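Side-chain contacts in SusD superfamily protein (Bacteroides thetaiotaomicron, PDB 3MCX), which is of unknown function but probably binds glycans at the outer membrane for import, and binds zinc ions: residues Y48-C51 / D55-A58; I60-G65 / W288-L293; G275-Y280 / A336-K341; D307-L312 / R411-G416; I318-G323 / A328-V333. One frame throughout, in Å; residues are numbered along the deposited sequence.

From the N terminus, interaction 1 closes a short turn between helix 44-51 and strand 56-57. Interaction 2 follows, spanning more than two hundred residues to bring the loop 60-65 against 288-293, whose strand 292-293 pairs antiparallel with 56-57. Interaction 3 joins helix 276-279 to the loop 336-341 and crosses interaction 2, their segments alternating. It also crosses interaction 4, where 307-312 meets the end of helix 403-414. Interaction 5, within the zinc-binding loop between strands 313-314 and 334-335, is nested inside the loops closed by interactions 3 and 4. Interaction 1 touches interactions 2, 3 and 4, so helix 44-51 and strand 56-57 are tied to strand 292-293, segment 275-280 and segment 411-416.

Interaction 1 of 5, residues Y48-C51 / D55-A58; sequences YGDC and DVQA
Val56 meets the last turn of helix 44-51 with its CB and CG2, both lying against the CB of Asp50; the Val56 CB to Asp50 CB distance is 3.9 Å. The touching branch, CG2, stands beside the backbone N, while CG1 is anti to it (chi1 176°). Next to this apolar patch the carbonyl of Val56 faces the end of the helix: Cys51 CA approaches Val56 O at 3.3 Å, a CA-H...O contact that is nearly straight, with 174° at the hydrogen. A water bridges the two segments, donating to Asp50 O at 2.7 Å and accepting from Asp55 N at 2.9 Å, so a single ordered molecule adds a polar bridge to the direct packing. One shell further out, the Asp50 carboxylate is held by two backbone amides, OD1 by Gly416 N and OD2 by Gly418 N, which fixes the residue whose CB supports Val56. Asp55 is anchored separately through a salt bridge from OD2 to Arg411. The contact is buried and spans the short connection from helix 44-51 to strand 56-57: Cys51 also leans on Tyr71 of helix 69-72, Val56 packs on Leu291 and Leu293, and Gln57 pairs by its backbone with Ile292 of the antiparallel strand 292-293.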
# COMPACT_ATOMS: atom_id res chain seq x y z
N TYR A 48 -4.03 6.07 1.27
CA TYR A 48 -3.47 7.07 0.36
C TYR A 48 -3.50 6.64 -1.10
O TYR A 48 -4.01 7.38 -1.95
CB TYR A 48 -2.05 7.44 0.78
CG TYR A 48 -1.35 8.45 -0.11
CD1 TYR A 48 -1.62 9.80 -0.03
CD2 TYR A 48 -0.43 8.05 -1.08
CE1 TYR A 48 -0.97 10.72 -0.83
CE2 TYR A 48 0.22 8.96 -1.90
CZ TYR A 48 -0.07 10.30 -1.76
OH TYR A 48 0.55 11.23 -2.55
N GLY A 49 -3.06 5.43 -1.37
CA GLY A 49 -2.96 4.94 -2.74
C GLY A 49 -4.28 4.59 -3.38
O GLY A 49 -4.32 4.25 -4.56
N ASP A 50 -5.38 4.67 -2.63
CA ASP A 50 -6.71 4.55 -3.19
C ASP A 50 -7.37 5.92 -3.38
O ASP A 50 -7.79 6.24 -4.49
CB ASP A 50 -7.54 3.65 -2.30
CG ASP A 50 -7.04 2.23 -2.35
OD1 ASP A 50 -7.22 1.59 -3.42
OD2 ASP A 50 -6.47 1.78 -1.35
N CYS A 51 -7.40 6.76 -2.37
CA CYS A 51 -8.12 8.03 -2.50
C CYS A 51 -7.46 9.04 -3.43
O CYS A 51 -8.09 10.03 -3.85
CB CYS A 51 -8.44 8.69 -1.14
SG CYS A 51 -7.01 9.31 -0.24
N ASP A 55 -11.12 5.52 -8.03
CA ASP A 55 -12.06 4.47 -7.65
C ASP A 55 -12.59 4.59 -6.23
O ASP A 55 -13.69 4.09 -5.94
CB ASP A 55 -11.42 3.10 -7.85
CG ASP A 55 -11.21 2.78 -9.31
OD1 ASP A 55 -12.10 3.10 -10.13
OD2 ASP A 55 -10.15 2.19 -9.63
N VAL A 56 -11.79 5.17 -5.33
CA VAL A 56 -12.16 5.36 -3.93
C VAL A 56 -12.08 6.86 -3.70
O VAL A 56 -11.05 7.49 -3.99
CB VAL A 56 -11.25 4.60 -2.97
CG1 VAL A 56 -11.64 4.94 -1.54
CG2 VAL A 56 -11.30 3.08 -3.20
N GLN A 57 -13.17 7.44 -3.21
CA GLN A 57 -13.25 8.89 -3.01
C GLN A 57 -13.60 9.21 -1.56
O GLN A 57 -14.10 8.37 -0.83
CB GLN A 57 -14.31 9.51 -3.93
CG GLN A 57 -15.69 8.91 -3.78
CD GLN A 57 -16.73 9.69 -4.52
OE1 GLN A 57 -17.05 9.46 -5.70
NE2 GLN A 57 -17.29 10.67 -3.82
N ALA A 58 -13.35 10.45 -1.15
CA ALA A 58 -13.98 10.92 0.09
C ALA A 58 -15.49 10.89 -0.05
O ALA A 58 -16.04 11.19 -1.13
CB ALA A 58 -13.49 12.36 0.45
O HOH W 1 -8.94 4.71 -6.33

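Interaction 2 of 5, residues I60-G65 / W288-L293; sequences ITKGDG and WNNLIL
Lys62 lays its aliphatic chain along the amide of Asn290, the two side chains sliding past each other in opposite directions; Lys62 CE comes to 3.5 Å from Asn290 ND2, and its CD is equally near. The lysine chain is extended as far as CE and bends only at its end (chi4 -81°), which turns NZ to a water. That water accepts from Lys62 NZ at 2.8 Å and donates to Asn289 O at 2.8 Å, adding a bridge between the segments. The contact joins the loop between strand 56-57 and helix 69-72 to the residues just before strand 292-293, the antiparallel partner of 56-57.

The principal grip is made by the Asn290 amide on the backbone of Ile60. Asn290 OD1 accepts from Ile60 N at 2.9 Å, in the carbonyl plane and on a lone pair, while Asn290 ND2 donates to Ile60 O at 3.0 Å, the acceptor lying close to the amide plane. Both bonds bend moderately, with angles of 149° and 151° at the hydrogens. One side chain thus uses its acceptor and its donor on the two polar backbone atoms of a single residue, much as a neighbouring strand would. A second donation, from ND2 to Arg67 O, further orients the amide.

A leucine in place of Asn290 would remove both amide bonds and would probably leave Ile60 N and O without these mates. The complementary donor and acceptor imply a contact specified by polar matching to the main chain, with the lysine methylenes alongside the buried amide.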
# COMPACT_ATOMS: atom_id res chain seq x y z
N ILE A 60 -17.22 13.00 2.09
CA ILE A 60 -17.50 14.35 2.47
C ILE A 60 -16.17 15.11 2.61
O ILE A 60 -15.17 14.56 3.10
CB ILE A 60 -18.37 14.38 3.78
CG1 ILE A 60 -19.02 15.73 3.98
CG2 ILE A 60 -17.61 13.89 4.97
CD1 ILE A 60 -20.13 15.71 5.06
N THR A 61 -16.20 16.39 2.26
CA THR A 61 -15.01 17.20 2.48
C THR A 61 -14.95 17.57 3.97
O THR A 61 -15.96 17.90 4.59
CB THR A 61 -14.99 18.46 1.59
OG1 THR A 61 -13.66 19.01 1.62
CG2 THR A 61 -16.04 19.53 1.97
N LYS A 62 -13.75 17.51 4.53
CA LYS A 62 -13.53 17.85 5.94
C LYS A 62 -12.53 18.98 6.18
O LYS A 62 -12.37 19.43 7.32
CB LYS A 62 -13.05 16.62 6.71
CG LYS A 62 -14.08 15.50 6.82
CD LYS A 62 -13.54 14.30 7.50
CE LYS A 62 -14.61 13.24 7.76
NZ LYS A 62 -15.45 13.50 8.98
N GLY A 63 -11.87 19.45 5.13
CA GLY A 63 -10.89 20.51 5.25
C GLY A 63 -9.53 20.04 5.76
O GLY A 63 -9.29 18.86 6.01
N ASP A 64 -8.64 21.01 5.91
CA ASP A 64 -7.26 20.75 6.30
C ASP A 64 -7.19 20.05 7.67
O ASP A 64 -7.97 20.37 8.57
CB ASP A 64 -6.46 22.05 6.36
CG ASP A 64 -6.25 22.69 4.99
OD1 ASP A 64 -6.11 21.94 4.00
OD2 ASP A 64 -6.14 23.93 4.97
N GLY A 65 -6.28 19.09 7.78
CA GLY A 65 -5.99 18.48 9.08
C GLY A 65 -6.97 17.38 9.46
O GLY A 65 -6.89 16.90 10.59
N TRP A 288 -17.37 7.71 11.60
CA TRP A 288 -15.99 7.72 11.17
C TRP A 288 -15.80 7.65 9.67
O TRP A 288 -14.74 8.04 9.19
CB TRP A 288 -15.21 6.57 11.81
CG TRP A 288 -15.15 6.66 13.28
CD1 TRP A 288 -15.99 6.08 14.19
CD2 TRP A 288 -14.18 7.37 14.04
NE1 TRP A 288 -15.60 6.39 15.48
CE2 TRP A 288 -14.49 7.19 15.41
CE3 TRP A 288 -13.08 8.16 13.70
CZ2 TRP A 288 -13.73 7.77 16.43
CZ3 TRP A 288 -12.32 8.73 14.72
CH2 TRP A 288 -12.64 8.52 16.06
N ASN A 289 -16.78 7.17 8.92
CA ASN A 289 -16.54 6.91 7.51
C ASN A 289 -16.10 8.15 6.74
O ASN A 289 -16.67 9.23 6.90
CB ASN A 289 -17.83 6.36 6.85
CG ASN A 289 -17.72 6.22 5.36
OD1 ASN A 289 -17.75 7.24 4.65
ND2 ASN A 289 -17.57 4.98 4.87
N ASN A 290 -15.10 7.98 5.90
CA ASN A 290 -14.87 8.96 4.84
C ASN A 290 -14.31 8.40 3.56
O ASN A 290 -13.62 9.11 2.85
CB ASN A 290 -14.07 10.19 5.29
CG ASN A 290 -14.43 11.42 4.45
OD1 ASN A 290 -15.48 11.41 3.79
ND2 ASN A 290 -13.59 12.48 4.49
N LEU A 291 -14.59 7.13 3.27
CA LEU A 291 -14.18 6.47 2.04
C LEU A 291 -15.37 5.72 1.48
O LEU A 291 -15.98 4.90 2.17
CB LEU A 291 -13.01 5.52 2.27
CG LEU A 291 -11.69 6.19 2.67
CD1 LEU A 291 -10.78 5.22 3.38
CD2 LEU A 291 -10.95 6.82 1.47
N ILE A 292 -15.69 6.02 0.23
CA ILE A 292 -16.72 5.30 -0.51
C ILE A 292 -16.21 5.07 -1.91
O ILE A 292 -15.28 5.75 -2.36
CB ILE A 292 -18.07 6.01 -0.53
CG1 ILE A 292 -18.00 7.43 -1.15
CG2 ILE A 292 -18.67 6.06 0.92
CD1 ILE A 292 -19.34 8.11 -1.42
N LEU A 293 -16.82 4.12 -2.61
CA LEU A 293 -16.48 3.82 -3.99
C LEU A 293 -17.10 4.85 -4.92
O LEU A 293 -18.24 5.30 -4.69
CB LEU A 293 -16.96 2.41 -4.34
CG LEU A 293 -16.37 1.29 -3.46
CD1 LEU A 293 -17.09 -0.06 -3.66
CD2 LEU A 293 -14.86 1.14 -3.74
O HOH W 2 -16.49 10.89 9.11

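Interaction 3 of 5, residues G275-Y280 / A336-K341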
# COMPACT_ATOMS: atom_id res chain seq x y z
N GLY A 275 -8.50 4.26 11.78
CA GLY A 275 -8.02 3.19 10.93
C GLY A 275 -8.82 3.04 9.65
O GLY A 275 -10.01 3.29 9.61
N ALA A 276 -8.15 2.60 8.59
CA ALA A 276 -8.82 2.47 7.31
C ALA A 276 -10.11 1.68 7.39
O ALA A 276 -11.08 2.06 6.75
CB ALA A 276 -7.89 1.92 6.20
N PRO A 277 -10.14 0.55 8.11
CA PRO A 277 -11.37 -0.22 8.15
C PRO A 277 -12.57 0.59 8.69
O PRO A 277 -13.67 0.49 8.14
CB PRO A 277 -11.00 -1.43 9.01
CG PRO A 277 -9.56 -1.64 8.67
CD PRO A 277 -8.99 -0.21 8.65
N MSE A 278 -12.37 1.41 9.72
CA MSE A 278 -13.44 2.25 10.22
C MSE A 278 -13.74 3.40 9.26
O MSE A 278 -14.89 3.82 9.14
CB MSE A 278 -13.12 2.78 11.63
CG MSE A 278 -13.35 1.75 12.70
SE MSE A 278 -15.10 0.93 12.76
CE MSE A 278 -16.15 2.51 12.84
N VAL A 279 -12.72 3.88 8.57
CA VAL A 279 -12.95 4.97 7.61
C VAL A 279 -13.71 4.47 6.37
O VAL A 279 -14.42 5.25 5.74
CB VAL A 279 -11.63 5.73 7.33
CG1 VAL A 279 -11.84 6.93 6.33
CG2 VAL A 279 -11.05 6.22 8.67
N TYR A 280 -13.64 3.18 6.09
CA TYR A 280 -14.48 2.55 5.05
C TYR A 280 -15.83 2.07 5.59
O TYR A 280 -16.66 1.61 4.82
CB TYR A 280 -13.75 1.29 4.49
CG TYR A 280 -12.73 1.55 3.41
CD1 TYR A 280 -13.12 1.94 2.13
CD2 TYR A 280 -11.36 1.36 3.65
CE1 TYR A 280 -12.20 2.18 1.11
CE2 TYR A 280 -10.43 1.60 2.64
CZ TYR A 280 -10.85 2.01 1.39
OH TYR A 280 -9.91 2.28 0.42
N ALA A 336 -16.44 -3.65 1.30
CA ALA A 336 -16.57 -4.58 2.44
C ALA A 336 -15.33 -5.49 2.61
O ALA A 336 -15.45 -6.58 3.14
CB ALA A 336 -17.84 -5.41 2.30
N LYS A 337 -14.17 -5.07 2.15
CA LYS A 337 -12.96 -5.87 2.27
C LYS A 337 -12.44 -6.03 3.71
O LYS A 337 -11.75 -6.99 3.97
CB LYS A 337 -11.81 -5.31 1.43
CG LYS A 337 -11.87 -5.72 0.01
CD LYS A 337 -10.58 -5.36 -0.72
CE LYS A 337 -10.68 -5.91 -2.11
NZ LYS A 337 -9.58 -5.51 -2.99
N PHE A 338 -12.75 -5.10 4.61
CA PHE A 338 -12.15 -5.11 5.95
C PHE A 338 -13.22 -5.07 7.04
O PHE A 338 -13.30 -4.13 7.84
CB PHE A 338 -11.18 -3.92 6.07
CG PHE A 338 -10.29 -3.76 4.87
CD1 PHE A 338 -9.44 -4.79 4.49
CD2 PHE A 338 -10.37 -2.62 4.05
CE1 PHE A 338 -8.63 -4.66 3.32
CE2 PHE A 338 -9.56 -2.49 2.89
CZ PHE A 338 -8.70 -3.54 2.54
N PRO A 339 -14.04 -6.13 7.13
CA PRO A 339 -15.19 -6.10 8.06
C PRO A 339 -14.82 -6.51 9.50
O PRO A 339 -15.69 -6.48 10.38
CB PRO A 339 -16.10 -7.13 7.45
CG PRO A 339 -15.12 -8.20 6.94
CD PRO A 339 -14.02 -7.39 6.35
N GLY A 340 -13.56 -6.91 9.74
CA GLY A 340 -13.16 -7.41 11.06
C GLY A 340 -13.26 -8.92 11.15
O GLY A 340 -13.90 -9.57 10.31
N LYS A 341 -12.65 -9.48 12.19
CA LYS A 341 -12.56 -10.97 12.35
C LYS A 341 -13.89 -11.66 12.59
O LYS A 341 -14.03 -12.87 12.34
CB LYS A 341 -11.65 -11.34 13.52
CG LYS A 341 -10.31 -10.68 13.54
CD LYS A 341 -9.35 -11.40 14.43
CE LYS A 341 -8.15 -10.64 14.86
NZ LYS A 341 -7.40 -9.98 13.78
O HOH W 3 -14.46 -1.78 6.96
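Phe338 is the residue on which both Pro277 and Tyr280 rest, one near its CB and the other at its ring edge. The backbone sets CB against Pro277, and chi1 (-45°), with CG opposite the carbonyl carbon and beside the backbone N, then swings the ring so that CD2 and CE2 come alongside Tyr280. Pro277 CG touches Phe338 CB at 3.8 Å, and Pro277 CB lies 3.7 Å from Phe338 O.

The tyrosine adopts the same kind of first torsion (chi1 -83°), bringing one side of its ring to the phenylalanine: Tyr280 CD2 is 4.1 Å from Phe338 CD2. Further along, Tyr280 CE2 is 4.2 Å from Phe338 CE2. Tyr280 CD2 is near the plane of the Phe338 ring, at its edge. One face of that ring is covered by its own chain neighbour, with Lys337 CB 3.6 Å above the centre, and Trp46 of helix 44-51 adds an edge-to-face contact.

A water spans the backbones, donating to Pro277 O at 2.7 Å and to Phe338 O at 2.8 Å. The contact therefore joins helix 276-279 to the loop after strand 334-335 by buried apolar surfaces, and the polar link between the backbones is mediated by this water, whose two donated bonds satisfy both carbonyl oxygens.

Interaction 4 of 5, residues D307-L312 / R411-G416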
# COMPACT_ATOMS: atom_id res chain seq x y z
N ASP A 307 -18.62 -11.11 -12.22
CA ASP A 307 -17.43 -10.91 -11.42
C ASP A 307 -17.75 -11.16 -9.92
O ASP A 307 -18.66 -10.55 -9.36
CB ASP A 307 -16.93 -9.49 -11.65
CG ASP A 307 -15.53 -9.27 -11.17
OD1 ASP A 307 -15.16 -9.67 -10.02
OD2 ASP A 307 -14.74 -8.63 -11.92
N VAL A 308 -17.00 -12.05 -9.28
CA VAL A 308 -17.22 -12.32 -7.86
C VAL A 308 -17.01 -11.08 -6.98
O VAL A 308 -17.59 -11.00 -5.90
CB VAL A 308 -16.30 -13.47 -7.37
CG1 VAL A 308 -14.85 -13.05 -7.31
CG2 VAL A 308 -16.80 -14.06 -6.00
N ARG A 309 -16.21 -10.11 -7.43
CA ARG A 309 -15.87 -8.94 -6.62
C ARG A 309 -17.07 -8.00 -6.38
O ARG A 309 -16.99 -7.12 -5.52
CB ARG A 309 -14.65 -8.23 -7.23
CG ARG A 309 -13.41 -9.10 -7.05
CD ARG A 309 -12.25 -8.72 -7.95
NE ARG A 309 -12.54 -8.97 -9.36
CZ ARG A 309 -11.62 -9.09 -10.31
NH1 ARG A 309 -10.32 -9.05 -10.02
NH2 ARG A 309 -12.00 -9.22 -11.56
N HIS A 310 -18.17 -8.23 -7.09
CA HIS A 310 -19.42 -7.54 -6.74
C HIS A 310 -19.82 -7.83 -5.31
O HIS A 310 -20.52 -7.02 -4.71
CB HIS A 310 -20.57 -7.91 -7.67
CG HIS A 310 -20.41 -7.37 -9.04
ND1 HIS A 310 -20.60 -6.04 -9.35
CD2 HIS A 310 -20.05 -7.98 -10.19
CE1 HIS A 310 -20.34 -5.86 -10.64
NE2 HIS A 310 -20.02 -7.02 -11.18
N CYS A 311 -19.38 -8.94 -4.74
CA CYS A 311 -19.69 -9.28 -3.35
C CYS A 311 -19.15 -8.29 -2.34
O CYS A 311 -19.57 -8.27 -1.21
CB CYS A 311 -19.13 -10.68 -3.00
SG CYS A 311 -17.33 -10.84 -2.77
N LEU A 312 -18.14 -7.52 -2.74
CA LEU A 312 -17.47 -6.56 -1.84
C LEU A 312 -18.04 -5.15 -1.91
O LEU A 312 -17.54 -4.27 -1.22
CB LEU A 312 -15.98 -6.49 -2.22
CG LEU A 312 -15.20 -7.77 -1.94
CD1 LEU A 312 -13.81 -7.64 -2.56
CD2 LEU A 312 -15.13 -8.10 -0.47
N ARG A 411 -7.28 -2.65 -10.86
CA ARG A 411 -8.25 -1.77 -10.20
C ARG A 411 -9.35 -2.61 -9.53
O ARG A 411 -9.78 -2.33 -8.40
CB ARG A 411 -8.84 -0.75 -11.17
CG ARG A 411 -7.84 0.37 -11.47
CD ARG A 411 -8.32 1.17 -12.64
NE ARG A 411 -9.56 1.88 -12.36
CZ ARG A 411 -10.33 2.44 -13.29
NH1 ARG A 411 -10.00 2.38 -14.59
NH2 ARG A 411 -11.45 3.08 -12.93
N LYS A 412 -9.82 -3.64 -10.23
CA LYS A 412 -10.88 -4.50 -9.69
C LYS A 412 -10.34 -5.31 -8.48
O LYS A 412 -11.01 -5.44 -7.47
CB LYS A 412 -11.41 -5.46 -10.74
CG LYS A 412 -12.17 -4.80 -11.89
CD LYS A 412 -12.55 -5.80 -12.96
CE LYS A 412 -13.08 -5.14 -14.21
NZ LYS A 412 -13.66 -6.13 -15.17
N GLU A 413 -9.15 -5.86 -8.60
CA GLU A 413 -8.61 -6.79 -7.63
C GLU A 413 -8.09 -6.11 -6.38
O GLU A 413 -8.24 -6.63 -5.29
CB GLU A 413 -7.48 -7.64 -8.25
CG GLU A 413 -6.97 -8.76 -7.33
CD GLU A 413 -8.10 -9.69 -6.88
OE1 GLU A 413 -8.94 -10.04 -7.74
OE2 GLU A 413 -8.14 -10.10 -5.69
N LEU A 414 -7.46 -4.95 -6.54
CA LEU A 414 -6.66 -4.34 -5.47
C LEU A 414 -7.29 -3.08 -4.89
O LEU A 414 -6.67 -2.38 -4.09
CB LEU A 414 -5.25 -4.03 -5.99
CG LEU A 414 -4.47 -5.27 -6.48
CD1 LEU A 414 -3.13 -4.88 -7.09
CD2 LEU A 414 -4.27 -6.26 -5.33
N VAL A 415 -8.55 -2.83 -5.25
CA VAL A 415 -9.27 -1.69 -4.68
C VAL A 415 -9.20 -1.74 -3.15
O VAL A 415 -9.44 -2.77 -2.55
CB VAL A 415 -10.75 -1.65 -5.17
CG1 VAL A 415 -11.56 -2.89 -4.70
CG2 VAL A 415 -11.42 -0.34 -4.72
N GLY A 416 -8.84 -0.64 -2.52
CA GLY A 416 -8.79 -0.61 -1.05
C GLY A 416 -7.47 -1.05 -0.45
O GLY A 416 -7.28 -0.96 0.75
O HOH W 4 -15.83 -6.74 -13.57
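This is a buried salt-bridge network joining the 3-10 segment 308-312 to the last turns of helix 403-414, with Arg309 at its centre. Across the contact, Arg309 NH1 donates to Glu413 OE1 at 2.8 Å, in a bent bond (135° at the hydrogen) that meets the anti side of the carboxylate; the two planes are 41° apart. The bend of the arginine at chi3 (-66°) carries the flat group over the helix, where Lys412 CB sits 3.6 Å above the plane of the Arg309 guanidinium, over its centre.

Asp307 positions the arginine, which grips it side-on: Arg309 NE donates to Asp307 OD1 at 2.8 Å, on the syn lone pair, and Arg309 NH2 to Asp307 OD2 at 2.8 Å. Asp307 OD1 also accepts from Arg309 N at 2.8 Å, forming an Asx turn, so the carboxylate is positioned by the same residue it orients. Lys412 runs on, extended, past Asp307, and a water accepting from Lys412 NZ at 2.8 Å donates to Asp307 OD2.

Glu413 is itself held by Arg388, Arg355 and Tyr244, and Glu409 takes a further bond from Arg309 NH2. A methionine in place of Arg309 would probably leave Asp307 and Glu413 without a shared cation and the CB of Lys412 without the flat group it packs against. An arginine shared by two buried carboxylates implies charge compensation, which probably helps keep them ionised.

Interaction 5 of 5, residues I318-G323 / A328-V333. With ZN (zinc ion), chain D.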
# COMPACT_ATOMS: atom_id res chain seq x y z
N ILE A 318 -27.82 2.28 6.40
CA ILE A 318 -28.84 3.29 6.65
C ILE A 318 -29.62 3.57 5.35
O ILE A 318 -29.07 4.13 4.40
CB ILE A 318 -28.23 4.63 7.12
CG1 ILE A 318 -27.38 4.43 8.39
CG2 ILE A 318 -29.29 5.69 7.30
CD1 ILE A 318 -26.41 5.62 8.67
N GLU A 319 -30.86 3.14 5.26
CA GLU A 319 -31.64 3.45 4.06
C GLU A 319 -31.92 4.95 4.02
O GLU A 319 -32.21 5.56 5.03
CB GLU A 319 -32.92 2.61 3.93
CG GLU A 319 -32.67 1.16 3.45
CD GLU A 319 -32.20 1.04 2.00
OE1 GLU A 319 -32.44 1.99 1.20
OE2 GLU A 319 -31.55 0.01 1.71
N ASN A 320 -31.87 5.51 2.82
CA ASN A 320 -32.22 6.92 2.59
C ASN A 320 -31.20 7.79 3.34
O ASN A 320 -31.55 8.77 3.96
CB ASN A 320 -33.67 7.22 2.97
CG ASN A 320 -34.65 6.34 2.24
OD1 ASN A 320 -34.37 6.01 1.06
ND2 ASN A 320 -35.73 5.95 2.87
N ASN A 321 -29.94 7.40 3.21
CA ASN A 321 -28.85 8.02 3.97
C ASN A 321 -28.51 9.39 3.40
O ASN A 321 -27.97 9.49 2.29
CB ASN A 321 -27.65 7.08 3.90
CG ASN A 321 -26.46 7.49 4.81
OD1 ASN A 321 -26.43 8.62 5.34
ND2 ASN A 321 -25.50 6.59 4.99
N THR A 322 -28.78 10.45 4.18
CA THR A 322 -28.52 11.81 3.69
C THR A 322 -27.07 12.23 3.88
O THR A 322 -26.70 13.33 3.42
CB THR A 322 -29.42 12.84 4.36
OG1 THR A 322 -29.16 12.81 5.76
CG2 THR A 322 -30.88 12.53 4.06
N GLY A 323 -26.23 11.35 4.46
CA GLY A 323 -24.79 11.55 4.61
C GLY A 323 -23.98 11.18 3.37
O GLY A 323 -22.76 11.36 3.31
N ALA A 328 -25.39 9.00 -4.96
CA ALA A 328 -24.89 7.74 -4.41
C ALA A 328 -25.84 7.08 -3.41
O ALA A 328 -25.53 5.99 -2.95
CB ALA A 328 -23.53 7.96 -3.71
N MSE A 329 -26.94 7.75 -3.07
CA MSE A 329 -27.80 7.36 -1.92
C MSE A 329 -28.04 5.85 -1.82
O MSE A 329 -27.82 5.23 -0.70
CB MSE A 329 -29.13 8.09 -1.96
CG MSE A 329 -30.04 7.77 -0.78
SE MSE A 329 -31.67 8.76 -0.73
CE MSE A 329 -31.02 10.27 0.23
N HIS A 330 -28.48 5.23 -2.93
CA HIS A 330 -28.82 3.79 -2.95
C HIS A 330 -27.77 2.97 -3.78
O HIS A 330 -28.02 1.78 -4.08
CB HIS A 330 -30.27 3.54 -3.35
CG HIS A 330 -31.24 4.18 -2.42
ND1 HIS A 330 -31.68 3.59 -1.24
CD2 HIS A 330 -31.85 5.39 -2.49
CE1 HIS A 330 -32.50 4.44 -0.63
NE2 HIS A 330 -32.64 5.52 -1.38
N GLU A 331 -26.63 3.55 -4.09
CA GLU A 331 -25.63 2.82 -4.81
C GLU A 331 -24.74 1.97 -3.90
O GLU A 331 -24.62 2.23 -2.71
CB GLU A 331 -24.80 3.81 -5.64
CG GLU A 331 -25.61 4.60 -6.65
CD GLU A 331 -26.25 3.72 -7.66
OE1 GLU A 331 -25.52 2.85 -8.22
OE2 GLU A 331 -27.47 3.88 -7.83
N LYS A 332 -24.12 0.94 -4.45
CA LYS A 332 -23.30 0.03 -3.68
C LYS A 332 -21.89 0.59 -3.47
O LYS A 332 -20.89 0.03 -3.96
CB LYS A 332 -23.31 -1.35 -4.33
CG LYS A 332 -24.65 -1.97 -4.34
CD LYS A 332 -24.62 -3.39 -4.93
CE LYS A 332 -26.02 -4.01 -4.96
NZ LYS A 332 -25.87 -5.48 -5.28
N VAL A 333 -21.81 1.69 -2.73
CA VAL A 333 -20.57 2.45 -2.62
C VAL A 333 -19.75 2.13 -1.37
O VAL A 333 -18.70 2.72 -1.19
CB VAL A 333 -20.86 3.97 -2.67
CG1 VAL A 333 -21.53 4.32 -4.01
CG2 VAL A 333 -21.69 4.47 -1.44
ZN ZN D . -31.63 1.72 -0.65
O HOH W 5 -29.33 5.19 1.47
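Glu319 and His330 bring their ligand atoms to one zinc ion through matching first torsions, each CG being opposite the carbonyl carbon (chi1 -77° and -60°). The glutamate chain folds again at chi2 (-69°), which turns its carboxylate toward the histidine. Glu319 OE1 binds the zinc at 2.0 Å and His330 ND1 binds it at 2.0 Å, while Glu319 OE2 stays 2.9 Å from the metal, so OE1 makes the close bond. Carboxylate and imidazole are nearly coplanar, and OE1 lies at the ring edge. Glu315 completes the three protein ligands seen in this site.

Asn320 OD1 approaches the same ring in its plane, 3.0 Å from His330 CE1, with the amide turned steeply against the imidazole. Beside this, Met329, present as selenomethionine, reaches across: Met329 SE lies 3.8 Å from Asn320 CA. At its end, Met329 CE is 3.8 Å from Asn321 O. A water lying off one face of the His330 ring accepts from Asn321 N at 2.9 Å and sits near Met329 O.

Asn321 is set by an Asx turn, OD1 accepting from Gly323 N, and Ala328 to Glu331 form a type I turn that offers His330. The site lies at the surface in the loop linking strands 313-314 and 334-335; Val333 pairs by its backbone with Leu293 of strand 292-293, and Ile318 leans on Val286.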